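Local coordinates for putative uncharacterized protein (Trypanosoma congolense, PDB 4E40) that serves as a cell-surface receptor for haptoglobin-hemoglobin, this chain being its elongated helical-bundle part, and probably takes part in the uptake of heme, at residues 9-15 against 154-159; 18-22 against 140-144; 23-28 against 170-175; 53-57 against 101-105; 64-68 against 94-98. All coordinates share one frame; numbering follows the deposited sequence. Where two conformers were deposited one is given.

Overall arrangement
Five contacts sample a long helical bundle on either side of the chain's centre. Interactions 1, 2 and 3 lie along helix 12-26 on one side, interaction 1 toward the end, and neighbours among them touch; interactions 4 and 5 both join helix 28-73 to helix 82-147 on the other side, their centres about 14 Å apart. Helix 82-147 also carries interaction 2, whose centre is about 55 Å from that of interaction 4. Interactions 2, 3 and 4 are buried, 1 and 5 only partly. Aliphatic side chains, valine in each, fill all five, but the polar supplement changes: bridging waters in 1 to 4, an arginine-serine bond in 2, a capping box in 3, a histidine ring in 5.

Interaction 1: residues 9-15 against 154-159; sequences LEDSDDV and YVKEAA. Unlike the reference sequence in segment 9-15: Glu-10 (reference Lys), Ser-12 (reference Ala), Asp-14 (reference Glu). Unlike the reference sequence in segment 154-159: Glu-157 (reference Lys).
Val-15 and Val-155 are the two main bumps here, each set into a hollow of the opposite segment. The CG2 methyl of Val-155 fits the bend of chain at Leu-9 to Asp-11, just before helix 12-26 begins, and lies 3.5 Å from Asp-11 N. Its other methyl, CG1, meets Val-15 CG2 at 3.8 Å. Val-15 in turn packs on the last turn of helix 153-160: CG1, anti to the backbone N (chi1 178°), reaches Ala-159 N at 3.6 Å, while CB sits 3.6 Å from Ala-158 CB. The small alanine methyls let the valine come close to the helix backbone. At the outer margin Ser-12 OG lies 3.4 Å from Tyr-154 CB, and the tyrosine ring swings away from the contact.

The hollow that receives Val-155 is shaped by a helix start. Asp-11 is the N-cap of helix 12-26, and its OD2 accepts from Asp-14 N at 2.9 Å; Asp-14 OD2 in return takes Glu-10 N through its anti lone pair, a longer bond. On the inner side helix 82-147 continues the apolar layer, with Leu-143 against Leu-9 and Leu-144 against Val-15.

The contact thus fastens the short helix 153-160 to the beginning of helix 12-26 at one end of the bundle. Direct contact between the segments is mainly apolar, and one water supplies a polar link at the outer margin, 2.7 Å from Ser-12 OG and donating to Tyr-154 O. Cohesion therefore rests chiefly on the fit of methyl groups, with aspartates fixing the turn from within their own segment.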
# COMPACT_ATOMS: atom_id res chain seq x y z
N LEU A 9 -3.57 -15.54 37.33
CA LEU A 9 -4.98 -15.59 36.87
C LEU A 9 -5.79 -16.03 38.11
O LEU A 9 -5.42 -17.00 38.79
CB LEU A 9 -5.12 -16.55 35.68
CG LEU A 9 -4.31 -16.14 34.41
CD1 LEU A 9 -4.19 -17.23 33.37
CD2 LEU A 9 -4.94 -14.90 33.79
N GLU A 10 -6.85 -15.29 38.40
CA GLU A 10 -7.49 -15.34 39.72
C GLU A 10 -8.72 -16.24 39.73
O GLU A 10 -9.19 -16.66 40.79
CB GLU A 10 -7.89 -13.91 40.08
CG GLU A 10 -8.35 -13.67 41.48
CD GLU A 10 -8.87 -12.24 41.73
OE1 GLU A 10 -8.93 -11.41 40.81
OE2 GLU A 10 -9.21 -11.92 42.89
N ASP A 11 -9.30 -16.47 38.55
CA ASP A 11 -10.57 -17.20 38.50
C ASP A 11 -10.78 -17.81 37.11
O ASP A 11 -9.97 -17.57 36.22
CB ASP A 11 -11.75 -16.32 38.91
CG ASP A 11 -11.79 -15.01 38.14
OD1 ASP A 11 -12.00 -13.94 38.83
OD2 ASP A 11 -11.80 -15.07 36.92
N SER A 12 -11.83 -18.60 36.97
CA SER A 12 -12.10 -19.29 35.68
C SER A 12 -12.24 -18.32 34.53
O SER A 12 -11.74 -18.58 33.42
CB SER A 12 -13.42 -20.07 35.76
OG SER A 12 -13.35 -21.00 36.85
N ASP A 13 -12.97 -17.22 34.75
CA ASP A 13 -13.14 -16.22 33.67
C ASP A 13 -11.80 -15.57 33.25
O ASP A 13 -11.61 -15.34 32.04
CB ASP A 13 -14.15 -15.15 34.10
CG ASP A 13 -15.55 -15.63 34.06
OD1 ASP A 13 -15.91 -16.58 33.29
OD2 ASP A 13 -16.42 -14.98 34.72
N ASP A 14 -10.88 -15.33 34.18
CA ASP A 14 -9.58 -14.78 33.79
C ASP A 14 -8.83 -15.80 32.94
O ASP A 14 -8.18 -15.43 31.97
CB ASP A 14 -8.66 -14.42 34.95
CG ASP A 14 -9.09 -13.14 35.69
OD1 ASP A 14 -9.93 -12.39 35.22
OD2 ASP A 14 -8.50 -12.96 36.77
N VAL A 15 -8.93 -17.08 33.33
CA VAL A 15 -8.24 -18.11 32.53
C VAL A 15 -8.82 -18.17 31.11
O VAL A 15 -8.04 -18.20 30.14
CB VAL A 15 -8.29 -19.52 33.22
CG1 VAL A 15 -7.58 -20.49 32.26
CG2 VAL A 15 -7.52 -19.47 34.53
N TYR A 154 -10.55 -24.07 40.55
CA TYR A 154 -11.31 -23.56 39.40
C TYR A 154 -10.32 -23.01 38.33
O TYR A 154 -10.52 -23.19 37.15
CB TYR A 154 -12.31 -22.45 39.78
CG TYR A 154 -13.29 -22.86 40.84
CD1 TYR A 154 -14.35 -23.70 40.52
CD2 TYR A 154 -13.12 -22.45 42.14
CE1 TYR A 154 -15.24 -24.15 41.50
CE2 TYR A 154 -14.00 -22.88 43.15
CZ TYR A 154 -15.06 -23.72 42.81
OH TYR A 154 -15.92 -24.18 43.77
N VAL A 155 -9.30 -22.31 38.79
CA VAL A 155 -8.24 -21.82 37.89
C VAL A 155 -7.54 -23.00 37.23
O VAL A 155 -7.39 -23.04 36.00
CB VAL A 155 -7.23 -20.93 38.63
CG1 VAL A 155 -6.00 -20.66 37.79
CG2 VAL A 155 -7.89 -19.61 39.05
N LYS A 156 -7.17 -24.00 38.05
CA LYS A 156 -6.42 -25.14 37.50
C LYS A 156 -7.25 -25.89 36.45
O LYS A 156 -6.75 -26.23 35.39
CB LYS A 156 -6.01 -26.11 38.65
CG LYS A 156 -5.48 -27.42 38.09
CD LYS A 156 -5.39 -28.45 39.21
CE LYS A 156 -4.00 -28.42 39.82
NZ LYS A 156 -3.54 -29.82 40.13
N GLU A 157 -8.52 -26.15 36.75
CA GLU A 157 -9.44 -26.79 35.88
C GLU A 157 -9.61 -26.02 34.58
O GLU A 157 -9.53 -26.57 33.47
CB GLU A 157 -10.78 -27.05 36.59
CG GLU A 157 -11.81 -27.72 35.70
CD GLU A 157 -11.29 -29.01 35.06
OE1 GLU A 157 -11.66 -29.31 33.89
OE2 GLU A 157 -10.48 -29.71 35.73
N ALA A 158 -9.87 -24.71 34.69
CA ALA A 158 -9.99 -23.94 33.48
C ALA A 158 -8.71 -23.98 32.63
O ALA A 158 -8.80 -23.93 31.39
CB ALA A 158 -10.30 -22.48 33.85
N ALA A 159 -7.55 -23.95 33.27
CA ALA A 159 -6.27 -23.95 32.54
C ALA A 159 -6.09 -25.30 31.79
O ALA A 159 -5.59 -25.32 30.64
CB ALA A 159 -5.12 -23.68 33.48
O HOH W 1 -13.17 -23.62 36.31

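Interaction 2: residues 18-22 against 140-144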
# COMPACT_ATOMS: atom_id res chain seq x y z
N ALA A 18 -7.55 -15.27 29.22
CA ALA A 18 -6.11 -15.41 28.84
C ALA A 18 -5.96 -16.42 27.72
O ALA A 18 -5.14 -16.21 26.83
CB ALA A 18 -5.28 -15.81 30.06
N CYS A 19 -6.78 -17.48 27.71
CA CYS A 19 -6.77 -18.48 26.60
C CYS A 19 -7.10 -17.79 25.30
O CYS A 19 -6.37 -17.92 24.30
CB CYS A 19 -7.84 -19.55 26.91
SG CYS A 19 -7.51 -21.00 25.88
N GLU A 20 -8.19 -16.98 25.31
CA GLU A 20 -8.57 -16.24 24.08
C GLU A 20 -7.48 -15.24 23.69
O GLU A 20 -7.17 -15.08 22.50
CB GLU A 20 -9.92 -15.53 24.23
CG GLU A 20 -10.35 -14.73 22.98
CD GLU A 20 -10.36 -15.56 21.71
OE1 GLU A 20 -10.41 -16.82 21.81
OE2 GLU A 20 -10.28 -14.99 20.60
N LEU A 21 -6.93 -14.51 24.66
CA LEU A 21 -5.86 -13.55 24.36
C LEU A 21 -4.67 -14.26 23.70
O LEU A 21 -4.10 -13.74 22.73
CB LEU A 21 -5.38 -12.86 25.63
CG LEU A 21 -4.23 -11.85 25.52
CD1 LEU A 21 -4.55 -10.73 24.51
CD2 LEU A 21 -3.80 -11.26 26.85
N ARG A 22 -4.27 -15.41 24.25
CA ARG A 22 -3.13 -16.13 23.67
C ARG A 22 -3.42 -16.50 22.21
O ARG A 22 -2.51 -16.36 21.36
CB ARG A 22 -2.83 -17.39 24.49
CG ARG A 22 -1.50 -18.05 24.11
CD ARG A 22 -1.74 -19.27 23.17
NE ARG A 22 -2.60 -20.29 23.78
CZ ARG A 22 -2.23 -21.19 24.72
NH1 ARG A 22 -0.97 -21.24 25.20
NH2 ARG A 22 -3.12 -22.05 25.21
N VAL A 140 2.18 -15.15 27.48
CA VAL A 140 0.85 -15.51 27.90
C VAL A 140 0.72 -17.03 27.97
O VAL A 140 0.03 -17.55 28.84
CB VAL A 140 -0.27 -14.84 27.02
CG1 VAL A 140 -1.69 -15.31 27.43
CG2 VAL A 140 -0.12 -13.32 27.14
N SER A 141 1.36 -17.77 27.05
CA SER A 141 1.32 -19.23 27.11
C SER A 141 1.98 -19.69 28.41
O SER A 141 1.49 -20.66 29.03
CB SER A 141 2.05 -19.89 25.93
OG SER A 141 1.34 -19.67 24.73
N ASN A 142 3.07 -19.02 28.82
CA ASN A 142 3.73 -19.39 30.09
C ASN A 142 2.79 -19.20 31.26
O ASN A 142 2.76 -20.03 32.19
CB ASN A 142 5.03 -18.64 30.32
CG ASN A 142 6.08 -18.99 29.31
OD1 ASN A 142 5.98 -20.02 28.61
ND2 ASN A 142 7.12 -18.15 29.22
N LEU A 143 2.06 -18.07 31.24
CA LEU A 143 1.10 -17.76 32.28
C LEU A 143 0.01 -18.83 32.36
O LEU A 143 -0.34 -19.28 33.46
CB LEU A 143 0.51 -16.34 32.04
CG LEU A 143 -0.53 -15.88 33.04
CD1 LEU A 143 0.09 -15.52 34.40
CD2 LEU A 143 -1.31 -14.68 32.45
N LEU A 144 -0.46 -19.30 31.21
CA LEU A 144 -1.48 -20.35 31.18
C LEU A 144 -0.92 -21.73 31.64
O LEU A 144 -1.63 -22.45 32.33
CB LEU A 144 -2.06 -20.45 29.78
CG LEU A 144 -3.01 -19.29 29.39
CD1 LEU A 144 -3.16 -19.25 27.88
CD2 LEU A 144 -4.38 -19.64 30.02
O HOH W 2 0.20 -22.68 27.58
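Leu-144 pushes its two methyls against helix 12-26 at the tight part of this contact. CD2 lies 3.9 Å from Ala-18 CB, and CD1 touches Ala-18 O and at the same time lies over the guanidinium of Arg-22, above the centre of one face, 3.8 Å from CZ. One turn earlier on its helix, Val-140 turns CG1 to Arg-22 CB at 3.8 Å, and its CG2 meets Leu-21 CD2 more loosely at 4.2 Å. The small Ala-18 permits this approach of leucine to the backbone.

These segments belong to an antiparallel helix pair of the bundle: the local axes run at 151° to each other and come within 9.6 Å. Cys-19, whose CA touches Leu-144 CD1 and whose side chain sets out away from helix 82-147, is in a disulfide with Cys-162, tying helix 12-26 to the chain beyond helix 153-160.

The more polar side is built by Arg-22 and the partly exposed Ser-141. The arginine chain leaves with CG anti to the backbone N (chi1 -169°), then bends at its next two torsions, bringing the edge of the guanidinium to Ser-141. NH1 donates to Ser-141 OG at 2.8 Å with an N-H...O angle of 159°, the oxygen lying almost exactly in the guanidinium plane. A water, also in that plane, accepts from the same nitrogen and donates to Ser-141 O at 2.8 Å. Ser-141 OG is also hydrogen-bonded to Ala-137 O, and Arg-22 NH2 makes a weak bond to Ser-163 O.

Interaction 3: residues 23-28 against 170-175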
# COMPACT_ATOMS: atom_id res chain seq x y z
N ALA A 23 -4.63 -16.97 21.92
CA ALA A 23 -5.01 -17.33 20.53
C ALA A 23 -4.96 -16.11 19.61
O ALA A 23 -4.49 -16.21 18.47
CB ALA A 23 -6.37 -17.99 20.45
N GLN A 24 -5.35 -14.94 20.16
CA GLN A 24 -5.25 -13.70 19.33
C GLN A 24 -3.79 -13.30 19.08
O GLN A 24 -3.42 -12.94 17.96
CB GLN A 24 -5.93 -12.51 20.02
CG GLN A 24 -7.42 -12.69 20.27
CD GLN A 24 -8.31 -12.14 19.25
OE1 GLN A 24 -9.22 -12.87 18.77
NE2 GLN A 24 -7.99 -11.00 18.75
N LEU A 25 -2.94 -13.33 20.12
CA LEU A 25 -1.54 -12.94 19.99
C LEU A 25 -0.88 -13.88 18.97
O LEU A 25 -0.13 -13.40 18.11
CB LEU A 25 -0.82 -13.02 21.35
CG LEU A 25 -1.36 -11.91 22.32
CD1 LEU A 25 -0.89 -12.26 23.74
CD2 LEU A 25 -0.92 -10.50 21.92
N ALA A 26 -1.20 -15.18 19.08
CA ALA A 26 -0.64 -16.21 18.15
C ALA A 26 -1.06 -15.93 16.72
O ALA A 26 -0.32 -16.28 15.77
CB ALA A 26 -1.09 -17.61 18.55
N GLY A 27 -2.22 -15.31 16.54
CA GLY A 27 -2.71 -15.04 15.19
C GLY A 27 -2.29 -13.67 14.63
O GLY A 27 -2.63 -13.38 13.50
N VAL A 28 -1.50 -12.88 15.35
CA VAL A 28 -1.05 -11.59 14.83
C VAL A 28 -0.11 -11.77 13.63
O VAL A 28 -0.20 -11.00 12.67
CB VAL A 28 -0.32 -10.78 15.95
CG1 VAL A 28 0.39 -9.56 15.33
CG2 VAL A 28 -1.40 -10.35 16.99
N VAL A 170 -7.76 -12.51 13.54
CA VAL A 170 -7.36 -11.39 14.48
C VAL A 170 -7.31 -10.07 13.75
O VAL A 170 -6.81 -9.92 12.60
CB VAL A 170 -6.00 -11.65 15.12
CG1 VAL A 170 -5.56 -10.44 15.99
CG2 VAL A 170 -6.10 -12.85 15.97
N THR A 171 -7.82 -9.03 14.45
CA THR A 171 -7.71 -7.65 14.04
C THR A 171 -7.19 -6.84 15.22
O THR A 171 -7.24 -7.29 16.36
CB THR A 171 -9.03 -7.02 13.57
OG1 THR A 171 -9.96 -7.02 14.64
CG2 THR A 171 -9.65 -7.86 12.44
N ALA A 172 -6.72 -5.61 14.92
CA ALA A 172 -6.36 -4.75 16.06
C ALA A 172 -7.58 -4.55 16.98
O ALA A 172 -7.42 -4.50 18.20
CB ALA A 172 -5.81 -3.37 15.56
N LYS A 173 -8.76 -4.44 16.42
CA LYS A 173 -9.96 -4.29 17.21
C LYS A 173 -10.23 -5.49 18.09
O LYS A 173 -10.50 -5.33 19.30
CB LYS A 173 -11.14 -4.05 16.24
CG LYS A 173 -12.46 -3.88 16.98
CD LYS A 173 -13.60 -3.67 15.95
CE LYS A 173 -14.93 -3.44 16.68
NZ LYS A 173 -16.00 -3.20 15.65
N SER A 174 -10.13 -6.70 17.52
CA SER A 174 -10.43 -7.84 18.37
C SER A 174 -9.33 -8.09 19.42
O SER A 174 -9.63 -8.49 20.54
CB SER A 174 -10.68 -9.14 17.52
OG SER A 174 -9.42 -9.58 16.96
N LEU A 175 -8.07 -7.76 19.10
CA LEU A 175 -7.02 -7.97 20.06
C LEU A 175 -7.21 -6.98 21.22
O LEU A 175 -7.02 -7.35 22.36
CB LEU A 175 -5.67 -7.82 19.37
CG LEU A 175 -4.48 -7.90 20.34
CD1 LEU A 175 -4.42 -9.24 21.11
CD2 LEU A 175 -3.19 -7.68 19.53
O HOH W 3 -5.17 -14.00 12.79
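Gln-24 leaves helix 12-26 with CG beside the backbone N (chi1 -61°) and bends at chi2, which lays its amide end against Ser-174, whose OG stands between backbone N and carbonyl carbon (chi1 71°). That serine position belongs to a capping box at the start of helix 172-180. Thr-171 N donates to Ser-174 OG at 3.0 Å, almost straight at 176°, and Ser-174 N returns a bond to Thr-171 OG1 at 2.9 Å. The box ties up two backbone N-H groups at the helix start and fixes the serine beside the glutamine.

Val-170, just before the cap, projects toward helix 12-26. Its CG2 lies 3.3 Å from Gln-24 O, while CG1 comes against the glutamine's amide end and, more loosely, Val-28. Deeper in, Leu-175 CD1 touches both Gln-24 CB and Leu-25 CD2, 3.8 Å from the latter; the two leucines cross at about a right angle. CD2 of Leu-175 turns instead to Val-28 CG2.

The contact joins the end of helix 12-26, at its junction with helix 28-73, to the beginning of helix 172-180. Ile-198 of helix 192-246 touches both Leu-25 and Leu-175, extending the buried apolar layer. Beside Val-170 a water links the two backbones: it donates to Gly-27 O at 2.7 Å and accepts from Val-170 N at 3.1 Å.

Interaction 4: residues 53-57 against 101-105. Unlike the reference sequence in segment 53-57: Asp-55 (reference Glu).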
# COMPACT_ATOMS: atom_id res chain seq x y z
N SER A 53 4.49 4.50 -18.41
CA SER A 53 4.49 6.00 -18.47
C SER A 53 5.72 6.49 -19.26
O SER A 53 5.64 7.52 -19.95
CB SER A 53 4.43 6.58 -17.04
OG SER A 53 5.71 6.51 -16.41
N GLU A 54 6.87 5.79 -19.15
CA GLU A 54 8.04 6.19 -19.84
C GLU A 54 7.89 5.98 -21.35
O GLU A 54 8.37 6.80 -22.13
CB GLU A 54 9.21 5.32 -19.34
CG GLU A 54 9.65 5.72 -17.94
CD GLU A 54 10.87 4.88 -17.44
OE1 GLU A 54 11.35 3.96 -18.15
OE2 GLU A 54 11.39 5.16 -16.38
N ASP A 55 7.18 4.89 -21.73
CA ASP A 55 6.93 4.61 -23.14
C ASP A 55 6.06 5.71 -23.70
O ASP A 55 6.33 6.20 -24.79
CB ASP A 55 6.21 3.26 -23.32
CG ASP A 55 6.10 2.85 -24.80
OD1 ASP A 55 7.14 2.78 -25.49
OD2 ASP A 55 4.98 2.58 -25.28
N ILE A 56 5.04 6.08 -22.93
CA ILE A 56 4.12 7.17 -23.36
C ILE A 56 4.90 8.46 -23.62
O ILE A 56 4.68 9.12 -24.64
CB ILE A 56 3.03 7.39 -22.28
CG1 ILE A 56 2.05 6.24 -22.44
CG2 ILE A 56 2.31 8.73 -22.53
CD1 ILE A 56 1.11 6.17 -21.25
N LEU A 57 5.86 8.77 -22.73
CA LEU A 57 6.64 9.99 -22.87
C LEU A 57 7.53 9.91 -24.12
O LEU A 57 7.64 10.88 -24.83
CB LEU A 57 7.53 10.19 -21.64
CG LEU A 57 8.08 11.62 -21.63
CD1 LEU A 57 7.10 12.79 -21.88
CD2 LEU A 57 8.79 11.85 -20.30
N VAL A 101 0.90 15.51 -21.36
CA VAL A 101 1.50 14.19 -21.21
C VAL A 101 2.55 14.21 -20.10
O VAL A 101 2.56 13.37 -19.19
CB VAL A 101 2.17 13.69 -22.52
CG1 VAL A 101 2.91 12.32 -22.25
CG2 VAL A 101 1.09 13.44 -23.59
N LYS A 102 3.42 15.21 -20.15
CA LYS A 102 4.51 15.30 -19.18
C LYS A 102 3.97 15.53 -17.77
O LYS A 102 4.44 14.93 -16.81
CB LYS A 102 5.45 16.45 -19.56
CG LYS A 102 6.29 16.11 -20.78
CD LYS A 102 7.02 17.34 -21.31
CE LYS A 102 7.82 18.03 -20.23
NZ LYS A 102 8.92 18.80 -20.87
N GLU A 103 2.94 16.40 -17.63
CA GLU A 103 2.30 16.60 -16.32
C GLU A 103 1.72 15.32 -15.76
O GLU A 103 1.96 14.95 -14.58
CB GLU A 103 1.16 17.63 -16.50
CG GLU A 103 1.64 19.05 -16.68
CD GLU A 103 0.63 20.01 -17.33
OE1 GLU A 103 -0.46 19.51 -17.71
OE2 GLU A 103 0.93 21.18 -17.51
N GLU A 104 1.03 14.56 -16.61
CA GLU A 104 0.46 13.27 -16.13
C GLU A 104 1.49 12.20 -15.82
O GLU A 104 1.33 11.48 -14.83
CB GLU A 104 -0.60 12.73 -17.07
CG GLU A 104 -1.74 13.73 -17.31
CD GLU A 104 -2.54 14.03 -16.05
OE1 GLU A 104 -2.51 13.21 -15.11
OE2 GLU A 104 -3.21 15.09 -16.05
N VAL A 105 2.55 12.15 -16.60
CA VAL A 105 3.62 11.15 -16.39
C VAL A 105 4.38 11.53 -15.13
O VAL A 105 4.80 10.61 -14.39
CB VAL A 105 4.49 11.03 -17.66
CG1 VAL A 105 5.79 10.20 -17.39
CG2 VAL A 105 3.66 10.36 -18.77
O HOH W 4 6.72 8.47 -14.59
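Ile-56 and Val-101 make the inner apolar contact, branch against branch: Ile-56 CG2 lies 3.7 Å from Val-101 CG1. Both methyls are anti to their own backbone N, the valine's with chi1 175°, which brings them together. Ile-56 CG2 also grazes Val-105 CG2 at 4.3 Å. Nearer the surface, Leu-57 directs CD1 onto the aliphatic part of Lys-102, 3.6 Å from CG, while the lysine's outer chain bends and leads away. The same leucine methyl approaches Val-101 CG1 at 4.2 Å.

Contacts of methyl with polar atoms gather around Val-105. Both its branches face Ser-53 O, CG2 at 3.7 Å, and CG1 also packs beside the hydroxyl. That carbonyl oxygen already accepts from Leu-57 N within its helix.

The polar link is a single water that donates both to Ser-53 OG and to Val-105 O, 2.9 Å from each. Ser-53 OG is bonded in addition to Arg-50 O in its own helix.

Helices 28-73 and 82-147 run nearly antiparallel here, at 167° with local axes 10.0 Å apart, and helix 192-246 touches Val-101 through Gln-229. Lys-52, which binds heme b in another structure of this protein, has its side chain about 4 Å from that of Ile-56; no heme is bound to this chain. Apolar branches thus supply the direct cohesion beside this heme-binding residue, while water joins the polar atoms across the helices.

Interaction 5: residues 64-68 against 94-98. Unlike the reference sequence in segment 64-68: Val-64 (reference Ala).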
# COMPACT_ATOMS: atom_id res chain seq x y z
N VAL A 64 6.07 14.93 -31.33
CA VAL A 64 6.24 16.39 -31.37
C VAL A 64 7.41 16.76 -32.27
O VAL A 64 7.33 17.71 -33.02
CB VAL A 64 6.36 16.95 -29.96
CG1 VAL A 64 6.77 18.41 -30.01
CG2 VAL A 64 4.96 16.86 -29.35
N GLU A 65 8.47 15.95 -32.22
CA GLU A 65 9.58 16.32 -33.10
C GLU A 65 9.27 16.11 -34.57
O GLU A 65 9.74 16.92 -35.42
CB GLU A 65 10.89 15.67 -32.59
CG GLU A 65 11.36 16.19 -31.22
CD GLU A 65 11.33 17.73 -31.04
OE1 GLU A 65 11.87 18.48 -31.87
OE2 GLU A 65 10.70 18.22 -30.08
N ARG A 66 8.51 15.08 -34.91
CA ARG A 66 8.03 14.90 -36.28
C ARG A 66 7.14 16.08 -36.69
O ARG A 66 7.24 16.60 -37.82
CB ARG A 66 7.32 13.59 -36.44
CG ARG A 66 8.33 12.43 -36.39
CD ARG A 66 7.66 11.11 -36.79
NE ARG A 66 7.23 10.38 -35.62
CZ ARG A 66 5.99 10.37 -35.14
NH1 ARG A 66 5.77 9.65 -34.05
NH2 ARG A 66 5.01 11.07 -35.72
N ALA A 67 6.30 16.53 -35.74
CA ALA A 67 5.45 17.68 -36.08
C ALA A 67 6.31 18.95 -36.30
O ALA A 67 6.03 19.73 -37.25
CB ALA A 67 4.39 17.87 -34.97
N SER A 68 7.34 19.16 -35.47
CA SER A 68 8.24 20.32 -35.54
C SER A 68 8.99 20.27 -36.87
O SER A 68 9.16 21.32 -37.53
CB SER A 68 9.24 20.33 -34.41
OG SER A 68 8.59 20.71 -33.20
N ALA A 94 0.10 19.57 -30.98
CA ALA A 94 0.91 18.45 -30.51
C ALA A 94 1.85 18.89 -29.39
O ALA A 94 1.96 18.18 -28.39
CB ALA A 94 1.72 17.86 -31.72
N HIS A 95 2.48 20.07 -29.53
CA HIS A 95 3.33 20.56 -28.43
C HIS A 95 2.54 20.78 -27.16
O HIS A 95 2.97 20.41 -26.08
CB HIS A 95 3.99 21.88 -28.85
CG HIS A 95 5.14 21.74 -29.84
ND1 HIS A 95 6.44 21.63 -29.43
CD2 HIS A 95 5.15 21.70 -31.21
CE1 HIS A 95 7.27 21.64 -30.55
NE2 HIS A 95 6.49 21.65 -31.63
N HIS A 96 1.36 21.40 -27.32
CA HIS A 96 0.57 21.70 -26.12
C HIS A 96 0.10 20.44 -25.42
O HIS A 96 0.12 20.37 -24.19
CB HIS A 96 -0.64 22.58 -26.48
CG HIS A 96 -0.23 23.88 -27.08
ND1 HIS A 96 -1.07 24.64 -27.81
CD2 HIS A 96 0.96 24.56 -27.00
CE1 HIS A 96 -0.42 25.74 -28.24
NE2 HIS A 96 0.81 25.70 -27.72
N ALA A 97 -0.25 19.42 -26.19
CA ALA A 97 -0.73 18.15 -25.62
C ALA A 97 0.42 17.43 -24.91
O ALA A 97 0.25 16.84 -23.84
CB ALA A 97 -1.34 17.22 -26.69
N LEU A 98 1.63 17.53 -25.50
CA LEU A 98 2.77 16.96 -24.82
C LEU A 98 3.05 17.61 -23.46
O LEU A 98 3.48 16.91 -22.56
CB LEU A 98 4.05 17.07 -25.76
CG LEU A 98 5.30 16.42 -25.11
CD1 LEU A 98 5.20 14.91 -24.97
CD2 LEU A 98 6.51 16.78 -25.99
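Val-64 lays its CG1 methyl over one face of the His-95 ring, a CH-pi contact 3.4 Å from the ring centroid and 17° off the ring normal. The second methyl, CG2, packs on helix 82-147, 3.4 Å from Ala-94 O and 3.7 Å from Leu-98 CD2. At the edge of the imidazole, near its plane, Ser-68 OG stands 2.8 Å from His-95 NE2. The ring is therefore met on a face by carbon and at an edge by oxygen.

The histidine torsions account for this placement: CG lies beside the backbone N (chi1 -75°), and the ring, turned by chi2 -93°, reaches across to the other helix. Val-64 and Ser-68 are four residues apart, one helical turn, so both address the same ring. Further inside, Ala-67 CB and Ala-94 CB meet at 4.2 Å. Ala-237 and Ala-236 of helix 192-246 touch these two alanines in turn, Ala-237 on Ala-67 and Ala-236 on Ala-94.

The local axes are 9.9 Å apart and antiparallel at 158°. Alanines inside, with His-95 and Ser-68 on the more exposed side, build this part of the receptor's elongated antiparallel helical bundle.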